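PDB 3BJK: acyl-CoA thioester hydrolase HI0827 from Haemophilus influenzae Rd KW20, which probably hydrolyses the thioester bond of a broad range of acyl-coenzyme A substrates, working as a hexamer of hotdog-fold subunits arranged as a trimer of dimers. Local coordinates for residues C[31-35]-C[36-40]. The protein carries 1 engineered substitution. Numbering follows the deposited sequence.
With EDO (1,2-ethanediol), chain U.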
ATOM      1  N   GLY C  31      11.631  10.783  -8.464  1.00 35.61           N
ATOM      2  CA  GLY C  31      10.484  10.719  -9.369  1.00 34.80           C
ATOM      3  C   GLY C  31      10.482   9.512 -10.279  1.00 34.10           C
ATOM      4  O   GLY C  31       9.475   9.232 -10.907  1.00 34.84           O
ATOM      5  N   ASP C  32      11.579   8.761 -10.296  1.00 33.18           N
ATOM      6  CA  ASP C  32      11.636   7.517 -11.059  1.00 32.95           C
ATOM      7  C   ASP C  32      10.996   6.406 -10.261  1.00 32.47           C
ATOM      8  O   ASP C  32      10.790   6.550  -9.051  1.00 30.63           O
ATOM      9  CB  ASP C  32      13.080   7.133 -11.360  1.00 33.14           C
ATOM     10  CG  ASP C  32      13.809   8.179 -12.173  1.00 35.69           C
ATOM     11  OD1 ASP C  32      13.247   8.673 -13.153  1.00 38.22           O
ATOM     12  OD2 ASP C  32      14.953   8.493 -11.818  1.00 37.83           O
ATOM     13  N   ILE C  33      10.710   5.284 -10.910  1.00 33.28           N
ATOM     14  CA  ILE C  33      10.259   4.088 -10.146  1.00 32.58           C
ATOM     15  C   ILE C  33      11.344   3.545  -9.159  1.00 32.48           C
ATOM     16  O   ILE C  33      12.481   3.328  -9.517  1.00 30.90           O
ATOM     17  CB  ILE C  33       9.692   2.979 -11.103  1.00 34.16           C
ATOM     18  CG1 ILE C  33       8.404   3.479 -11.828  1.00 33.53           C
ATOM     19  CG2 ILE C  33       9.445   1.656 -10.393  1.00 34.25           C
ATOM     20  CD1 ILE C  33       7.133   3.815 -10.953  1.00 35.55           C
ATOM     21  N   PHE C  34      10.933   3.350  -7.909  1.00 31.47           N
ATOM     22  CA  PHE C  34      11.776   2.712  -6.864  1.00 31.78           C
ATOM     23  C   PHE C  34      12.377   1.325  -7.274  1.00 30.36           C
ATOM     24  O   PHE C  34      11.669   0.446  -7.711  1.00 30.61           O
ATOM     25  CB  PHE C  34      10.908   2.614  -5.561  1.00 31.69           C
ATOM     26  CG  PHE C  34      11.571   1.899  -4.436  1.00 32.69           C
ATOM     27  CD1 PHE C  34      12.906   2.188  -4.091  1.00 34.74           C
ATOM     28  CD2 PHE C  34      10.855   0.990  -3.658  1.00 35.55           C
ATOM     29  CE1 PHE C  34      13.549   1.521  -2.996  1.00 35.36           C
ATOM     30  CE2 PHE C  34      11.468   0.344  -2.567  1.00 37.19           C
ATOM     31  CZ  PHE C  34      12.838   0.614  -2.231  1.00 32.69           C
ATOM     32  N   GLY C  35      13.700   1.182  -7.176  1.00 31.50           N
ATOM     33  CA  GLY C  35      14.421  -0.080  -7.452  1.00 30.62           C
ATOM     34  C   GLY C  35      13.831  -1.285  -6.736  1.00 31.00           C
ATOM     35  O   GLY C  35      13.789  -2.368  -7.280  1.00 31.62           O
ATOM     36  N   GLY C  36      13.363  -1.074  -5.512  1.00 30.75           N
ATOM     37  CA  GLY C  36      12.665  -2.106  -4.721  1.00 31.21           C
ATOM     38  C   GLY C  36      11.434  -2.668  -5.390  1.00 30.51           C
ATOM     39  O   GLY C  36      11.173  -3.862  -5.312  1.00 31.36           O
ATOM     40  N   TRP C  37      10.680  -1.813  -6.076  1.00 31.44           N
ATOM     41  CA  TRP C  37       9.491  -2.250  -6.788  1.00 30.72           C
ATOM     42  C   TRP C  37       9.932  -3.109  -7.971  1.00 30.80           C
ATOM     43  O   TRP C  37       9.302  -4.122  -8.238  1.00 29.78           O
ATOM     44  CB  TRP C  37       8.637  -1.048  -7.236  1.00 31.36           C
ATOM     45  CG  TRP C  37       7.393  -1.429  -8.037  1.00 32.37           C
ATOM     46  CD1 TRP C  37       6.181  -1.752  -7.545  1.00 30.98           C
ATOM     47  CD2 TRP C  37       7.294  -1.566  -9.493  1.00 30.43           C
ATOM     48  NE1 TRP C  37       5.316  -2.056  -8.579  1.00 31.69           N
ATOM     49  CE2 TRP C  37       5.964  -1.912  -9.782  1.00 29.64           C
ATOM     50  CE3 TRP C  37       8.196  -1.396 -10.555  1.00 31.29           C
ATOM     51  CZ2 TRP C  37       5.502  -2.122 -11.090  1.00 32.89           C
ATOM     52  CZ3 TRP C  37       7.737  -1.556 -11.854  1.00 31.54           C
ATOM     53  CH2 TRP C  37       6.381  -1.920 -12.118  1.00 31.63           C
ATOM     54  N   ILE C  38      10.977  -2.680  -8.680  1.00 31.10           N
ATOM     55  CA  ILE C  38      11.495  -3.416  -9.856  1.00 32.18           C
ATOM     56  C   ILE C  38      11.948  -4.824  -9.414  1.00 33.34           C
ATOM     57  O   ILE C  38      11.572  -5.819 -10.007  1.00 31.81           O
ATOM     58  CB  ILE C  38      12.677  -2.660 -10.604  1.00 31.79           C
ATOM     59  CG1 ILE C  38      12.250  -1.249 -11.016  1.00 33.22           C
ATOM     60  CG2 ILE C  38      13.179  -3.493 -11.802  1.00 31.54           C
ATOM     61  CD1 ILE C  38      13.359  -0.351 -11.604  1.00 33.21           C
ATOM     62  N   MET C  39      12.745  -4.879  -8.341  1.00 33.57           N
ATOM     63  CA  MET C  39      13.192  -6.163  -7.761  1.00 33.80           C
ATOM     64  C   MET C  39      12.044  -7.111  -7.411  1.00 32.24           C
ATOM     65  O   MET C  39      12.141  -8.340  -7.683  1.00 31.37           O
ATOM     66  CB  MET C  39      14.045  -5.889  -6.523  1.00 34.12           C
ATOM     67  CG  MET C  39      15.350  -5.169  -6.846  1.00 34.02           C
ATOM     68  SD  MET C  39      16.534  -5.109  -5.475  1.00 35.68           S
ATOM     69  CE  MET C  39      15.937  -3.848  -4.514  1.00 32.95           C
ATOM     70  N   SER C  40      10.979  -6.559  -6.803  1.00 32.23           N
ATOM     71  CA  SER C  40       9.769  -7.299  -6.450  1.00 32.82           C
ATOM     72  C   SER C  40       9.076  -7.857  -7.662  1.00 32.57           C
ATOM     73  O   SER C  40       8.654  -9.028  -7.637  1.00 31.43           O
ATOM     74  CB  SER C  40       8.776  -6.424  -5.690  1.00 32.58           C
ATOM     75  OG  SER C  40       9.302  -6.049  -4.459  1.00 37.92           O
TER
HETATM   76  C1  EDO U 157       5.331  10.840  -9.850  1.00 50.41           C
HETATM   77  O1  EDO U 157       4.204  10.935 -10.740  1.00 51.48           O
HETATM   78  C2  EDO U 157       6.507  11.678 -10.367  1.00 50.72           C
HETATM   79  O2  EDO U 157       7.413  10.912 -11.160  1.00 48.30           O
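A first torsion of 176° turns the F34 ring away from its own backbone N and over the first turn of helix 35-54, where it lays one face on G36, whose CA makes a CH-pi contact 3.7 Å from the ring centroid. G36 has no side chain, which lets the ring lie close on its backbone. The torsion of I33 (chi1 -65°) sets CG2 opposite the backbone N, and this methyl meets the indole of W37, CG2 to CE3 3.3 Å; it also reaches CG1 of I38 at 4.1 Å. F34 is the N-cap residue, and its carbonyl O takes a bond from W37 N at 3.0 Å, with the donor well above the carbonyl plane, and a weak one from I38 N. The next i to i+4 bond, M39 N to G35 O at 2.9 Å, is nearly straight (173°). One residue further along, S40 N and S40 OG approach G36 O from opposite faces of its plane, the hydroxyl at 3.0 Å. M39 rests on strand 58-68. Apolar contacts and main-chain bonds thus join the loop to the central helix of the hotdog fold, with F34 also packing against S40 of a second subunit and M23 of a third.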